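Local coordinates for protein DMATS type aromatic prenyltransferase (Streptomyces coelicolor, PDB 6ZS0) that probably transfers a dimethylallyl group to C5 of the indole ring of tryptophan, as a 5-dimethylallyltryptophan synthase of the ABBA-barrel prenyltransferase family, at residues V145-G157 against S186-W198. Sequence-based numbering, arbitrary orientation.
Sequences VPGVKVYLNPAVG and SGYPFLALDLGNW
Strands 147-152 and 191-195 run antiparallel at 162°, their axes 4.6 Å apart, with Val148-Leu195, Val150-Leu193 and Leu152-Leu191 as hydrogen-bonded pairs. Five backbone bonds join them, among them Val150 N to Leu193 O and its return, Leu193 N to Val150 O, both 2.9 Å. Lys149, Tyr151, Ala192 and Asp194 share one face of the sheet. The methyl of Ala192 sits over one face of the Tyr151 ring in a CH-pi contact, CB 4.1 Å from the centroid. A chi1 of -70° sets CG of Tyr151 beside the backbone N and lays the ring back along its own strand, over Ala192, while its CD2 edge points to the face of Phe190, a T-shaped pair with centroids 5.8 Å apart and planes at 85°. Trp135 and Tyr206, on the flanking strands, also meet the Phe190 ring. Farther along, the Lys149 chain bends near its end and brings NZ to Asp194 OD2 at 3.4 Å, a long salt bridge; the side chains of Arg202 and Lys204, on the next strand, also touch Asp194. On the other face Val150 CG2 meets Leu195 CD1 at 3.7 Å, while Leu191 and Leu193 pack on helix 162-175. Beyond the strand, the Pro154 ring lies against the Tyr188 carbonyl, CG to O 3.2 Å, and a water donates to both Asn153 OD1 and Pro189 O; the same OD1 closes an Asx turn with Ala155 N. The pairing thus divides the barrel wall into an aliphatic side under helix 162-175 and a side of aromatic rings and the Lys149-Asp194 pair, consistent with the inward-facing surface of an ABBA barrel.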
ATOM      1  N   VAL A 145     -12.102 -15.574  -0.112  1.00 25.17           N
ATOM      2  CA  VAL A 145     -10.917 -15.862  -0.979  1.00 24.66           C
ATOM      3  C   VAL A 145     -10.340 -14.520  -1.402  1.00 23.91           C
ATOM      4  O   VAL A 145     -10.950 -13.815  -2.210  1.00 23.16           O
ATOM      5  CB  VAL A 145     -11.254 -16.742  -2.196  1.00 25.87           C
ATOM      6  CG1 VAL A 145     -10.013 -17.044  -3.028  1.00 25.64           C
ATOM      7  CG2 VAL A 145     -11.920 -18.041  -1.783  1.00 26.54           C
ATOM      8  N   PRO A 146      -9.178 -14.096  -0.852  1.00 22.59           N
ATOM      9  CA  PRO A 146      -8.695 -12.748  -1.111  1.00 22.41           C
ATOM     10  C   PRO A 146      -7.924 -12.637  -2.420  1.00 22.08           C
ATOM     11  O   PRO A 146      -7.500 -13.641  -2.956  1.00 22.47           O
ATOM     12  CB  PRO A 146      -7.776 -12.510   0.086  1.00 22.19           C
ATOM     13  CG  PRO A 146      -7.136 -13.845   0.288  1.00 22.23           C
ATOM     14  CD  PRO A 146      -8.242 -14.857  -0.010  1.00 22.78           C
ATOM     15  N   GLY A 147      -7.760 -11.413  -2.905  1.00 21.59           N
ATOM     16  CA  GLY A 147      -6.762 -11.121  -3.940  1.00 21.54           C
ATOM     17  C   GLY A 147      -5.420 -11.012  -3.252  1.00 20.94           C
ATOM     18  O   GLY A 147      -5.406 -10.506  -2.122  1.00 21.58           O
ATOM     19  N   VAL A 148      -4.371 -11.528  -3.860  1.00 21.20           N
ATOM     20  CA  VAL A 148      -3.006 -11.494  -3.274  1.00 20.67           C
ATOM     21  C   VAL A 148      -2.080 -10.696  -4.192  1.00 20.39           C
ATOM     22  O   VAL A 148      -1.996 -10.997  -5.375  1.00 20.53           O
ATOM     23  CB  VAL A 148      -2.486 -12.911  -3.015  1.00 21.03           C
ATOM     24  CG1 VAL A 148      -1.049 -12.917  -2.529  1.00 20.98           C
ATOM     25  CG2 VAL A 148      -3.388 -13.651  -2.034  1.00 21.67           C
ATOM     26  N   LYS A 149      -1.389  -9.711  -3.631  1.00 19.63           N
ATOM     27  CA  LYS A 149      -0.410  -8.879  -4.336  1.00 19.45           C
ATOM     28  C   LYS A 149       0.896  -8.997  -3.556  1.00 17.81           C
ATOM     29  O   LYS A 149       0.817  -8.900  -2.330  1.00 18.88           O
ATOM     30  CB  LYS A 149      -0.898  -7.434  -4.349  1.00 21.71           C
ATOM     31  CG  LYS A 149      -0.165  -6.494  -5.286  1.00 23.81           C
ATOM     32  CD  LYS A 149      -0.906  -5.186  -5.480  1.00 26.38           C
ATOM     33  CE  LYS A 149      -2.407  -5.360  -5.502  1.00 28.66           C
ATOM     34  NZ  LYS A 149      -3.094  -4.174  -6.070  1.00 31.77           N
ATOM     35  N   VAL A 150       2.004  -9.225  -4.234  1.00 15.71           N
ATOM     36  CA  VAL A 150       3.343  -9.287  -3.612  1.00 15.24           C
ATOM     37  C   VAL A 150       4.167  -8.096  -4.064  1.00 14.46           C
ATOM     38  O   VAL A 150       4.222  -7.857  -5.260  1.00 14.32           O
ATOM     39  CB  VAL A 150       4.017 -10.620  -3.969  1.00 15.97           C
ATOM     40  CG1 VAL A 150       5.387 -10.734  -3.368  1.00 16.51           C
ATOM     41  CG2 VAL A 150       3.130 -11.758  -3.511  1.00 16.65           C
ATOM     42  N   TYR A 151       4.824  -7.423  -3.104  1.00 13.56           N
ATOM     43  CA  TYR A 151       5.707  -6.250  -3.304  1.00 13.66           C
ATOM     44  C   TYR A 151       7.145  -6.676  -3.068  1.00 13.08           C
ATOM     45  O   TYR A 151       7.432  -7.249  -2.027  1.00 12.79           O
ATOM     46  CB  TYR A 151       5.329  -5.136  -2.344  1.00 14.16           C
ATOM     47  CG  TYR A 151       4.015  -4.476  -2.638  1.00 15.47           C
ATOM     48  CD1 TYR A 151       2.833  -5.055  -2.232  1.00 16.60           C
ATOM     49  CD2 TYR A 151       3.964  -3.277  -3.325  1.00 16.50           C
ATOM     50  CE1 TYR A 151       1.613  -4.446  -2.501  1.00 18.01           C
ATOM     51  CE2 TYR A 151       2.754  -2.667  -3.610  1.00 17.88           C
ATOM     52  CZ  TYR A 151       1.584  -3.259  -3.204  1.00 18.84           C
ATOM     53  OH  TYR A 151       0.383  -2.646  -3.444  1.00 22.23           O
ATOM     54  N   LEU A 152       7.983  -6.411  -4.058  1.00 13.13           N
ATOM     55  CA  LEU A 152       9.420  -6.738  -4.036  1.00 13.21           C
ATOM     56  C   LEU A 152      10.233  -5.462  -4.236  1.00 13.21           C
ATOM     57  O   LEU A 152       9.641  -4.422  -4.618  1.00 13.07           O
ATOM     58  CB  LEU A 152       9.696  -7.762  -5.128  1.00 13.59           C
ATOM     59  CG  LEU A 152       8.853  -9.029  -5.084  1.00 13.79           C
ATOM     60  CD1 LEU A 152       9.009  -9.806  -6.362  1.00 14.24           C
ATOM     61  CD2 LEU A 152       9.263  -9.871  -3.890  1.00 13.87           C
ATOM     62  N   ASN A 153      11.527  -5.536  -3.959  1.00 13.33           N
ATOM     63  CA  ASN A 153      12.450  -4.365  -3.838  1.00 13.83           C
ATOM     64  C   ASN A 153      13.427  -4.302  -5.006  1.00 14.55           C
ATOM     65  O   ASN A 153      14.410  -5.041  -5.016  1.00 14.74           O
ATOM     66  CB  ASN A 153      13.240  -4.477  -2.541  1.00 13.94           C
ATOM     67  CG  ASN A 153      14.205  -3.334  -2.335  1.00 14.28           C
ATOM     68  OD1 ASN A 153      14.171  -2.339  -3.053  1.00 14.94           O
ATOM     69  ND2 ASN A 153      15.074  -3.485  -1.353  1.00 14.99           N
ATOM     70  N   PRO A 154      13.196  -3.448  -6.026  1.00 15.13           N
ATOM     71  CA  PRO A 154      14.142  -3.313  -7.132  1.00 16.12           C
ATOM     72  C   PRO A 154      15.558  -2.891  -6.692  1.00 16.67           C
ATOM     73  O   PRO A 154      16.500  -3.116  -7.489  1.00 17.89           O
ATOM     74  CB  PRO A 154      13.476  -2.241  -8.000  1.00 16.16           C
ATOM     75  CG  PRO A 154      12.018  -2.410  -7.717  1.00 15.92           C
ATOM     76  CD  PRO A 154      11.984  -2.637  -6.230  1.00 15.50           C
ATOM     77  N   ALA A 155      15.711  -2.257  -5.521  1.00 16.58           N
ATOM     78  CA  ALA A 155      16.998  -1.757  -4.981  1.00 17.70           C
ATOM     79  C   ALA A 155      17.669  -2.803  -4.092  1.00 18.28           C
ATOM     80  O   ALA A 155      18.625  -2.427  -3.370  1.00 18.53           O
ATOM     81  CB  ALA A 155      16.803  -0.471  -4.228  1.00 17.94           C
ATOM     82  N   VAL A 156      17.245  -4.071  -4.150  1.00 18.67           N
ATOM     83  CA  VAL A 156      17.778  -5.150  -3.263  1.00 19.89           C
ATOM     84  C   VAL A 156      19.295  -5.310  -3.460  1.00 20.88           C
ATOM     85  O   VAL A 156      19.964  -5.719  -2.498  1.00 20.62           O
ATOM     86  CB  VAL A 156      17.044  -6.492  -3.476  1.00 20.28           C
ATOM     87  CG1 VAL A 156      17.192  -7.030  -4.880  1.00 21.20           C
ATOM     88  CG2 VAL A 156      17.496  -7.516  -2.464  1.00 20.52           C
ATOM     89  N   GLY A 157      19.798  -5.056  -4.670  1.00 22.44           N
ATOM     90  CA  GLY A 157      21.246  -5.096  -4.988  1.00 24.39           C
ATOM     91  C   GLY A 157      21.887  -3.720  -5.066  1.00 25.71           C
ATOM     92  O   GLY A 157      23.000  -3.617  -5.625  1.00 28.64           O
ATOM     93  N   SER A 186      12.810   9.246  -9.847  1.00 22.66           N
ATOM     94  CA  SER A 186      13.997   9.396  -8.972  1.00 23.16           C
ATOM     95  C   SER A 186      14.428   8.038  -8.427  1.00 22.11           C
ATOM     96  O   SER A 186      15.405   7.996  -7.681  1.00 24.15           O
ATOM     97  CB  SER A 186      13.732  10.366  -7.837  1.00 24.14           C
ATOM     98  OG  SER A 186      12.898  11.444  -8.261  1.00 26.11           O
ATOM     99  N   GLY A 187      13.734   6.971  -8.790  1.00 20.14           N
ATOM    100  CA  GLY A 187      13.913   5.662  -8.152  1.00 19.02           C
ATOM    101  C   GLY A 187      12.749   4.738  -8.447  1.00 18.05           C
ATOM    102  O   GLY A 187      11.727   5.182  -9.026  1.00 17.30           O
ATOM    103  N   TYR A 188      12.925   3.468  -8.116  1.00 17.70           N
ATOM    104  CA  TYR A 188      11.972   2.368  -8.382  1.00 17.77           C
ATOM    105  C   TYR A 188      11.726   1.672  -7.058  1.00 16.52           C
ATOM    106  O   TYR A 188      12.367   0.657  -6.759  1.00 16.55           O
ATOM    107  CB  TYR A 188      12.548   1.412  -9.438  1.00 19.25           C
ATOM    108  CG  TYR A 188      12.887   2.095 -10.723  1.00 21.22           C
ATOM    109  CD1 TYR A 188      11.916   2.324 -11.684  1.00 22.37           C
ATOM    110  CD2 TYR A 188      14.156   2.583 -10.941  1.00 22.46           C
ATOM    111  CE1 TYR A 188      12.206   3.013 -12.850  1.00 23.64           C
ATOM    112  CE2 TYR A 188      14.472   3.262 -12.103  1.00 23.48           C
ATOM    113  CZ  TYR A 188      13.495   3.484 -13.054  1.00 24.30           C
ATOM    114  OH  TYR A 188      13.795   4.163 -14.207  1.00 26.36           O
ATOM    115  N   PRO A 189      10.849   2.212  -6.193  1.00 15.79           N
ATOM    116  CA  PRO A 189      10.742   1.686  -4.824  1.00 15.54           C
ATOM    117  C   PRO A 189      10.132   0.282  -4.740  1.00 14.84           C
ATOM    118  O   PRO A 189      10.464  -0.414  -3.806  1.00 15.12           O
ATOM    119  CB  PRO A 189       9.910   2.707  -4.054  1.00 15.84           C
ATOM    120  CG  PRO A 189       9.188   3.508  -5.117  1.00 15.89           C
ATOM    121  CD  PRO A 189      10.027   3.428  -6.391  1.00 15.59           C
ATOM    122  N   PHE A 190       9.292  -0.120  -5.683  1.00 14.35           N
ATOM    123  CA  PHE A 190       8.614  -1.435  -5.634  1.00 14.38           C
ATOM    124  C   PHE A 190       8.389  -1.962  -7.027  1.00 14.88           C
ATOM    125  O   PHE A 190       8.124  -1.154  -7.951  1.00 15.26           O
ATOM    126  CB  PHE A 190       7.228  -1.344  -4.990  1.00 14.15           C
ATOM    127  CG  PHE A 190       7.213  -0.689  -3.638  1.00 14.20           C
ATOM    128  CD1 PHE A 190       7.601  -1.385  -2.515  1.00 14.41           C
ATOM    129  CD2 PHE A 190       6.751   0.608  -3.474  1.00 14.80           C
ATOM    130  CE1 PHE A 190       7.591  -0.786  -1.270  1.00 14.66           C
ATOM    131  CE2 PHE A 190       6.750   1.216  -2.227  1.00 15.05           C
ATOM    132  CZ  PHE A 190       7.178   0.516  -1.123  1.00 15.04           C
ATOM    133  N   LEU A 191       8.476  -3.283  -7.176  1.00 15.55           N
ATOM    134  CA  LEU A 191       7.770  -3.988  -8.243  1.00 16.12           C
ATOM    135  C   LEU A 191       6.786  -4.945  -7.591  1.00 16.19           C
ATOM    136  O   LEU A 191       7.180  -5.659  -6.619  1.00 15.87           O
ATOM    137  CB  LEU A 191       8.768  -4.728  -9.117  1.00 17.18           C
ATOM    138  CG  LEU A 191       8.172  -5.392 -10.350  1.00 18.57           C
ATOM    139  CD1 LEU A 191       9.140  -5.251 -11.513  1.00 19.85           C
ATOM    140  CD2 LEU A 191       7.848  -6.845 -10.085  1.00 18.77           C
ATOM    141  N   ALA A 192       5.554  -4.950  -8.063  1.00 16.61           N
ATOM    142  CA  ALA A 192       4.501  -5.774  -7.457  1.00 16.56           C
ATOM    143  C   ALA A 192       3.853  -6.691  -8.508  1.00 17.78           C
ATOM    144  O   ALA A 192       3.816  -6.351  -9.695  1.00 18.07           O
ATOM    145  CB  ALA A 192       3.495  -4.914  -6.781  1.00 16.17           C
ATOM    146  N   LEU A 193       3.410  -7.839  -8.050  1.00 18.64           N
ATOM    147  CA  LEU A 193       2.651  -8.820  -8.871  1.00 20.64           C
ATOM    148  C   LEU A 193       1.304  -9.062  -8.220  1.00 21.24           C
ATOM    149  O   LEU A 193       1.276  -9.392  -7.068  1.00 19.70           O
ATOM    150  CB  LEU A 193       3.423 -10.141  -8.958  1.00 22.41           C
ATOM    151  CG  LEU A 193       4.669 -10.136  -9.821  1.00 24.79           C
ATOM    152  CD1 LEU A 193       5.317 -11.526  -9.806  1.00 25.92           C
ATOM    153  CD2 LEU A 193       4.321  -9.727 -11.249  1.00 25.81           C
ATOM    154  N   ASP A 194       0.230  -8.956  -8.989  1.00 23.66           N
ATOM    155  CA  ASP A 194      -1.126  -9.369  -8.570  1.00 27.15           C
ATOM    156  C   ASP A 194      -1.268 -10.868  -8.862  1.00 27.52           C
ATOM    157  O   ASP A 194      -1.214 -11.198 -10.028  1.00 29.73           O
ATOM    158  CB  ASP A 194      -2.178  -8.568  -9.333  1.00 30.37           C
ATOM    159  CG  ASP A 194      -2.938  -7.606  -8.468  1.00 34.19           C
ATOM    160  OD1 ASP A 194      -3.674  -8.084  -7.579  1.00 38.99           O
ATOM    161  OD2 ASP A 194      -2.779  -6.402  -8.677  1.00 40.28           O
ATOM    162  N   LEU A 195      -1.368 -11.724  -7.840  1.00 27.29           N
ATOM    163  CA  LEU A 195      -1.463 -13.215  -7.999  1.00 28.50           C
ATOM    164  C   LEU A 195      -2.910 -13.708  -7.793  1.00 29.85           C
ATOM    165  O   LEU A 195      -3.596 -13.273  -6.839  1.00 31.21           O
ATOM    166  CB  LEU A 195      -0.520 -13.903  -7.008  1.00 28.03           C
ATOM    167  CG  LEU A 195       0.931 -13.432  -7.015  1.00 28.36           C
ATOM    168  CD1 LEU A 195       1.715 -14.142  -5.930  1.00 28.09           C
ATOM    169  CD2 LEU A 195       1.570 -13.649  -8.368  1.00 29.57           C
ATOM    170  N   GLY A 196      -3.357 -14.607  -8.660  1.00 32.14           N
ATOM    171  CA  GLY A 196      -4.704 -15.202  -8.598  1.00 32.01           C
ATOM    172  C   GLY A 196      -4.763 -16.470  -9.419  1.00 33.05           C
ATOM    173  O   GLY A 196      -3.721 -17.133  -9.568  1.00 32.15           O
ATOM    174  N   ASN A 197      -5.935 -16.797  -9.953  1.00 33.84           N
ATOM    175  CA  ASN A 197      -6.149 -18.056 -10.704  1.00 34.95           C
ATOM    176  C   ASN A 197      -5.694 -17.889 -12.164  1.00 37.95           C
ATOM    177  O   ASN A 197      -5.948 -18.803 -12.981  1.00 38.28           O
ATOM    178  CB  ASN A 197      -7.600 -18.496 -10.596  1.00 34.75           C
ATOM    179  CG  ASN A 197      -8.573 -17.578 -11.305  1.00 34.69           C
ATOM    180  OD1 ASN A 197      -8.220 -16.463 -11.710  1.00 34.09           O
ATOM    181  ND2 ASN A 197      -9.800 -18.062 -11.481  1.00 33.84           N
ATOM    182  N   TRP A 198      -5.051 -16.769 -12.483  1.00 39.96           N
ATOM    183  CA  TRP A 198      -4.457 -16.491 -13.816  1.00 42.87           C
ATOM    184  C   TRP A 198      -2.975 -16.885 -13.765  1.00 45.56           C
ATOM    185  O   TRP A 198      -2.385 -16.853 -12.649  1.00 45.77           O
ATOM    186  CB  TRP A 198      -4.673 -15.025 -14.217  1.00 43.74           C
ATOM    187  CG  TRP A 198      -4.285 -14.040 -13.152  1.00 42.74           C
ATOM    188  CD1 TRP A 198      -3.035 -13.539 -12.915  1.00 43.43           C
ATOM    189  CD2 TRP A 198      -5.141 -13.458 -12.151  1.00 42.26           C
ATOM    190  NE1 TRP A 198      -3.055 -12.682 -11.849  1.00 41.53           N
ATOM    191  CE2 TRP A 198      -4.330 -12.611 -11.352  1.00 42.13           C
ATOM    192  CE3 TRP A 198      -6.501 -13.567 -11.839  1.00 43.19           C
ATOM    193  CZ2 TRP A 198      -4.845 -11.867 -10.287  1.00 41.71           C
ATOM    194  CZ3 TRP A 198      -7.004 -12.850 -10.770  1.00 43.15           C
ATOM    195  CH2 TRP A 198      -6.187 -12.005 -10.007  1.00 42.10           C
TER
HETATM  196  O   HOH W   1      -5.041 -10.795  -6.740  1.00 40.86           O
HETATM  197  O   HOH W   2      12.749  -0.049  -2.471  1.00 20.06           O